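Local coordinates for protein glycosyltransferase Gtf1 (Streptococcus pneumoniae, PDB 4PQG) that is a glycosyltransferase of the GT-B structural class that carries an additional extended beta-sheet domain, at residues K130-Y138 against I145-T153. Numbering follows the deposited sequence.
Sequences KDLVQHAEY and IRKDYFSYT
Glu137 and Lys147 both hold CG opposite their own carbonyl carbon (chi1 -54° and -70°) and run extended beyond it, which lays the two chains alongside each other, pointing the same way. Their CG atoms lie 3.8 Å apart, and at the end Glu137 OE2 comes 3.1 Å from Lys147 CE and forms a salt bridge with Lys147 NZ at 3.4 Å. On the same face His135 directs its CG into the position between backbone N and carbonyl carbon, beside Tyr149. The rings are nearly parallel, 19° apart, but slid so far that they barely overlap, and the closest touch is His135 CB against Tyr149 CD1 at 3.3 Å. Glu158 takes the Tyr149 hydroxyl, while Tyr124 stacks on His135.

The other face carries Ala136, whose CB meets the edge of the Phe150 ring at CE2, 4.0 Å away; Val92 of helix 89-93 packs against both. Here Arg146 grips Asp148 side-on within its own strand, NE to OD1 and NH2 to OD2, each 2.8 Å; Arg154 and Ser157 also hold this carboxylate, probably stabilising its negative charge. A water accepts from Gln134 NE2, which also binds Leu52 O, and donates to Phe150 O.

Antiparallel backbone bonds join the strands, among them Ala136 N to Asp148 O at 2.9 Å. Near the turn, Ile145 and Arg146 both face Tyr138, forming a classic beta bulge in this beta hairpin, whose two strands are neighbours in the up-and-down antiparallel sheet of the GtfA extended beta-sheet domain.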
ATOM      1  N   LYS A 130     -17.738  18.810   9.876  1.00 41.76           N
ATOM      2  CA  LYS A 130     -16.956  19.225  11.038  1.00 39.09           C
ATOM      3  C   LYS A 130     -16.163  20.474  10.672  1.00 36.72           C
ATOM      4  O   LYS A 130     -16.120  20.853   9.513  1.00 36.84           O
ATOM      5  CB  LYS A 130     -16.012  18.110  11.484  1.00 40.23           C
ATOM      6  CG  LYS A 130     -16.701  16.917  12.121  1.00 42.51           C
ATOM      7  CD  LYS A 130     -15.681  15.953  12.704  1.00 44.92           C
ATOM      8  CE  LYS A 130     -16.347  14.671  13.180  1.00 46.14           C
ATOM      9  NZ  LYS A 130     -15.346  13.731  13.759  1.00 48.37           N
ATOM     10  N   ASP A 131     -15.548  21.122  11.656  1.00 35.16           N
ATOM     11  CA  ASP A 131     -14.748  22.310  11.378  1.00 35.44           C
ATOM     12  C   ASP A 131     -13.223  22.073  11.496  1.00 33.05           C
ATOM     13  O   ASP A 131     -12.456  23.028  11.654  1.00 31.82           O
ATOM     14  CB  ASP A 131     -15.218  23.509  12.228  1.00 38.40           C
ATOM     15  CG  ASP A 131     -14.800  23.412  13.688  1.00 40.94           C
ATOM     16  OD1 ASP A 131     -14.395  22.321  14.159  1.00 42.97           O
ATOM     17  OD2 ASP A 131     -14.878  24.449  14.377  1.00 44.37           O
ATOM     18  N   LEU A 132     -12.795  20.811  11.410  1.00 30.57           N
ATOM     19  CA  LEU A 132     -11.361  20.471  11.415  1.00 28.46           C
ATOM     20  C   LEU A 132     -10.746  20.744  10.037  1.00 26.80           C
ATOM     21  O   LEU A 132     -11.338  20.389   9.005  1.00 26.65           O
ATOM     22  CB  LEU A 132     -11.145  19.012  11.850  1.00 30.32           C
ATOM     23  CG  LEU A 132     -11.750  18.574  13.200  1.00 32.04           C
ATOM     24  CD1 LEU A 132     -11.557  17.080  13.442  1.00 33.96           C
ATOM     25  CD2 LEU A 132     -11.196  19.366  14.378  1.00 32.69           C
ATOM     26  N   VAL A 133      -9.572  21.386  10.011  1.00 24.02           N
ATOM     27  CA  VAL A 133      -8.961  21.839   8.753  1.00 23.05           C
ATOM     28  C   VAL A 133      -7.597  21.186   8.501  1.00 22.73           C
ATOM     29  O   VAL A 133      -6.656  21.397   9.262  1.00 21.70           O
ATOM     30  CB  VAL A 133      -8.815  23.369   8.689  1.00 23.44           C
ATOM     31  CG1 VAL A 133      -8.230  23.796   7.344  1.00 23.20           C
ATOM     32  CG2 VAL A 133     -10.167  24.049   8.906  1.00 23.60           C
ATOM     33  N   GLN A 134      -7.520  20.414   7.420  1.00 21.87           N
ATOM     34  CA  GLN A 134      -6.347  19.601   7.080  1.00 22.52           C
ATOM     35  C   GLN A 134      -5.279  20.510   6.469  1.00 20.86           C
ATOM     36  O   GLN A 134      -4.111  20.405   6.815  1.00 19.31           O
ATOM     37  CB  GLN A 134      -6.756  18.452   6.126  1.00 23.07           C
ATOM     38  CG  GLN A 134      -5.648  17.511   5.658  1.00 24.74           C
ATOM     39  CD  GLN A 134      -4.903  18.033   4.428  1.00 25.72           C
ATOM     40  OE1 GLN A 134      -5.507  18.661   3.541  1.00 26.63           O
ATOM     41  NE2 GLN A 134      -3.589  17.774   4.363  1.00 21.38           N
ATOM     42  N   HIS A 135      -5.695  21.389   5.561  1.00 20.84           N
ATOM     43  CA  HIS A 135      -4.811  22.416   4.997  1.00 20.82           C
ATOM     44  C   HIS A 135      -5.597  23.597   4.493  1.00 20.30           C
ATOM     45  O   HIS A 135      -6.810  23.496   4.309  1.00 19.92           O
ATOM     46  CB  HIS A 135      -3.869  21.834   3.934  1.00 22.30           C
ATOM     47  CG  HIS A 135      -4.490  21.633   2.578  1.00 24.63           C
ATOM     48  ND1 HIS A 135      -5.186  20.532   2.260  1.00 26.50           N
ATOM     49  CD2 HIS A 135      -4.434  22.410   1.421  1.00 27.44           C
ATOM     50  CE1 HIS A 135      -5.579  20.600   0.979  1.00 26.33           C
ATOM     51  NE2 HIS A 135      -5.109  21.746   0.460  1.00 27.39           N
ATOM     52  N   ALA A 136      -4.914  24.723   4.288  1.00 19.56           N
ATOM     53  CA  ALA A 136      -5.543  25.996   3.901  1.00 19.77           C
ATOM     54  C   ALA A 136      -4.683  26.701   2.880  1.00 19.96           C
ATOM     55  O   ALA A 136      -3.449  26.580   2.910  1.00 19.64           O
ATOM     56  CB  ALA A 136      -5.731  26.894   5.113  1.00 19.58           C
ATOM     57  N   GLU A 137      -5.336  27.443   1.991  1.00 19.81           N
ATOM     58  CA  GLU A 137      -4.690  28.158   0.899  1.00 21.55           C
ATOM     59  C   GLU A 137      -4.965  29.658   0.993  1.00 21.87           C
ATOM     60  O   GLU A 137      -6.121  30.069   1.139  1.00 21.47           O
ATOM     61  CB  GLU A 137      -5.179  27.598  -0.449  1.00 23.34           C
ATOM     62  CG  GLU A 137      -4.989  26.082  -0.530  1.00 26.59           C
ATOM     63  CD  GLU A 137      -5.202  25.497  -1.907  1.00 29.03           C
ATOM     64  OE1 GLU A 137      -5.733  26.211  -2.776  1.00 31.11           O
ATOM     65  OE2 GLU A 137      -4.858  24.300  -2.101  1.00 31.23           O
ATOM     66  N   TYR A 138      -3.909  30.467   0.915  1.00 22.61           N
ATOM     67  CA  TYR A 138      -4.041  31.931   0.972  1.00 25.05           C
ATOM     68  C   TYR A 138      -3.824  32.553  -0.383  1.00 24.82           C
ATOM     69  O   TYR A 138      -2.766  32.389  -0.990  1.00 23.72           O
ATOM     70  CB  TYR A 138      -3.055  32.559   1.949  1.00 27.75           C
ATOM     71  CG  TYR A 138      -3.204  34.070   2.111  1.00 31.15           C
ATOM     72  CD1 TYR A 138      -4.175  34.613   2.975  1.00 34.11           C
ATOM     73  CD2 TYR A 138      -2.361  34.962   1.424  1.00 32.92           C
ATOM     74  CE1 TYR A 138      -4.297  35.993   3.142  1.00 35.47           C
ATOM     75  CE2 TYR A 138      -2.477  36.342   1.576  1.00 32.44           C
ATOM     76  CZ  TYR A 138      -3.442  36.851   2.433  1.00 36.76           C
ATOM     77  OH  TYR A 138      -3.554  38.215   2.591  1.00 39.33           O
ATOM     78  N   ILE A 145      -0.478  32.286  -2.750  1.00 23.66           N
ATOM     79  CA  ILE A 145       0.740  32.789  -2.135  1.00 22.85           C
ATOM     80  C   ILE A 145       1.306  31.812  -1.088  1.00 20.27           C
ATOM     81  O   ILE A 145       2.502  31.724  -0.904  1.00 18.88           O
ATOM     82  CB  ILE A 145       0.443  34.197  -1.531  1.00 26.09           C
ATOM     83  CG1 ILE A 145       0.254  35.229  -2.654  1.00 27.20           C
ATOM     84  CG2 ILE A 145       1.506  34.676  -0.546  1.00 28.35           C
ATOM     85  CD1 ILE A 145       1.315  35.160  -3.742  1.00 29.08           C
ATOM     86  N   ARG A 146       0.442  31.098  -0.387  1.00 19.74           N
ATOM     87  CA  ARG A 146       0.887  30.204   0.683  1.00 19.78           C
ATOM     88  C   ARG A 146      -0.154  29.134   0.935  1.00 19.68           C
ATOM     89  O   ARG A 146      -1.370  29.399   0.863  1.00 19.56           O
ATOM     90  CB  ARG A 146       1.163  30.976   1.986  1.00 19.22           C
ATOM     91  CG  ARG A 146       1.967  30.185   3.027  1.00 21.02           C
ATOM     92  CD  ARG A 146       2.313  31.056   4.243  1.00 21.68           C
ATOM     93  NE  ARG A 146       1.450  30.840   5.404  1.00 20.92           N
ATOM     94  CZ  ARG A 146       1.280  31.705   6.409  1.00 23.06           C
ATOM     95  NH1 ARG A 146       1.881  32.896   6.417  1.00 21.55           N
ATOM     96  NH2 ARG A 146       0.491  31.381   7.420  1.00 24.23           N
ATOM     97  N   LYS A 147       0.335  27.926   1.202  1.00 19.38           N
ATOM     98  CA  LYS A 147      -0.476  26.830   1.710  1.00 19.37           C
ATOM     99  C   LYS A 147       0.085  26.349   3.031  1.00 19.08           C
ATOM    100  O   LYS A 147       1.289  26.058   3.137  1.00 18.29           O
ATOM    101  CB  LYS A 147      -0.484  25.640   0.746  1.00 20.23           C
ATOM    102  CG  LYS A 147      -1.235  25.845  -0.546  1.00 22.70           C
ATOM    103  CD  LYS A 147      -1.458  24.513  -1.255  1.00 23.33           C
ATOM    104  CE  LYS A 147      -1.803  24.723  -2.727  1.00 25.12           C
ATOM    105  NZ  LYS A 147      -1.899  23.444  -3.507  1.00 26.12           N
ATOM    106  N   ASP A 148      -0.785  26.240   4.032  1.00 18.09           N
ATOM    107  CA  ASP A 148      -0.400  25.716   5.332  1.00 18.07           C
ATOM    108  C   ASP A 148      -1.056  24.356   5.524  1.00 17.84           C
ATOM    109  O   ASP A 148      -2.169  24.133   5.037  1.00 17.26           O
ATOM    110  CB  ASP A 148      -0.869  26.641   6.450  1.00 17.66           C
ATOM    111  CG  ASP A 148      -0.076  27.938   6.538  1.00 18.92           C
ATOM    112  OD1 ASP A 148       0.984  28.086   5.890  1.00 18.77           O
ATOM    113  OD2 ASP A 148      -0.523  28.812   7.294  1.00 18.25           O
ATOM    114  N   TYR A 149      -0.357  23.471   6.240  1.00 17.21           N
ATOM    115  CA  TYR A 149      -0.788  22.102   6.508  1.00 17.33           C
ATOM    116  C   TYR A 149      -0.808  21.850   8.021  1.00 17.64           C
ATOM    117  O   TYR A 149       0.160  22.179   8.698  1.00 16.63           O
ATOM    118  CB  TYR A 149       0.164  21.132   5.810  1.00 16.37           C
ATOM    119  CG  TYR A 149       0.115  21.285   4.305  1.00 16.55           C
ATOM    120  CD1 TYR A 149      -0.803  20.557   3.544  1.00 16.68           C
ATOM    121  CD2 TYR A 149       0.944  22.203   3.642  1.00 16.71           C
ATOM    122  CE1 TYR A 149      -0.887  20.736   2.162  1.00 16.61           C
ATOM    123  CE2 TYR A 149       0.871  22.373   2.262  1.00 16.55           C
ATOM    124  CZ  TYR A 149      -0.049  21.634   1.536  1.00 16.89           C
ATOM    125  OH  TYR A 149      -0.113  21.775   0.175  1.00 16.70           O
ATOM    126  N   PHE A 150      -1.888  21.241   8.532  1.00 18.14           N
ATOM    127  CA  PHE A 150      -2.161  21.178   9.983  1.00 18.68           C
ATOM    128  C   PHE A 150      -2.409  19.770  10.530  1.00 19.90           C
ATOM    129  O   PHE A 150      -3.076  18.941   9.877  1.00 19.80           O
ATOM    130  CB  PHE A 150      -3.389  22.043  10.342  1.00 19.39           C
ATOM    131  CG  PHE A 150      -3.321  23.459   9.830  1.00 19.84           C
ATOM    132  CD1 PHE A 150      -2.623  24.446  10.532  1.00 20.31           C
ATOM    133  CD2 PHE A 150      -3.978  23.815   8.658  1.00 20.12           C
ATOM    134  CE1 PHE A 150      -2.572  25.753  10.064  1.00 19.85           C
ATOM    135  CE2 PHE A 150      -3.923  25.116   8.180  1.00 20.76           C
ATOM    136  CZ  PHE A 150      -3.220  26.089   8.885  1.00 20.48           C
ATOM    137  N   SER A 151      -1.870  19.505  11.725  1.00 20.05           N
ATOM    138  CA  SER A 151      -2.244  18.327  12.545  1.00 19.91           C
ATOM    139  C   SER A 151      -2.865  18.916  13.815  1.00 20.11           C
ATOM    140  O   SER A 151      -3.989  19.398  13.756  1.00 20.64           O
ATOM    141  CB  SER A 151      -1.053  17.405  12.843  1.00 19.80           C
ATOM    142  OG  SER A 151       0.052  18.116  13.395  1.00 20.97           O
ATOM    143  N   TYR A 152      -2.132  18.949  14.928  1.00 19.57           N
ATOM    144  CA  TYR A 152      -2.584  19.734  16.102  1.00 20.11           C
ATOM    145  C   TYR A 152      -2.058  21.175  16.048  1.00 20.48           C
ATOM    146  O   TYR A 152      -2.483  22.027  16.825  1.00 19.63           O
ATOM    147  CB  TYR A 152      -2.213  19.058  17.423  1.00 18.98           C
ATOM    148  CG  TYR A 152      -0.727  18.758  17.627  1.00 19.73           C
ATOM    149  CD1 TYR A 152       0.107  19.639  18.336  1.00 19.51           C
ATOM    150  CD2 TYR A 152      -0.169  17.570  17.154  1.00 19.89           C
ATOM    151  CE1 TYR A 152       1.457  19.344  18.531  1.00 19.95           C
ATOM    152  CE2 TYR A 152       1.173  17.264  17.354  1.00 19.91           C
ATOM    153  CZ  TYR A 152       1.983  18.146  18.045  1.00 19.70           C
ATOM    154  OH  TYR A 152       3.316  17.806  18.215  1.00 19.42           O
ATOM    155  N   THR A 153      -1.123  21.425  15.126  1.00 19.67           N
ATOM    156  CA  THR A 153      -0.664  22.775  14.800  1.00 19.79           C
ATOM    157  C   THR A 153      -0.163  22.745  13.355  1.00 19.73           C
ATOM    158  O   THR A 153      -0.129  21.677  12.738  1.00 19.31           O
ATOM    159  CB  THR A 153       0.434  23.273  15.767  1.00 20.88           C
ATOM    160  OG1 THR A 153       0.673  24.666  15.542  1.00 22.15           O
ATOM    161  CG2 THR A 153       1.734  22.483  15.597  1.00 20.77           C
TER
HETATM  162  O   HOH W   1      -2.511  17.712   7.157  1.00 24.55           O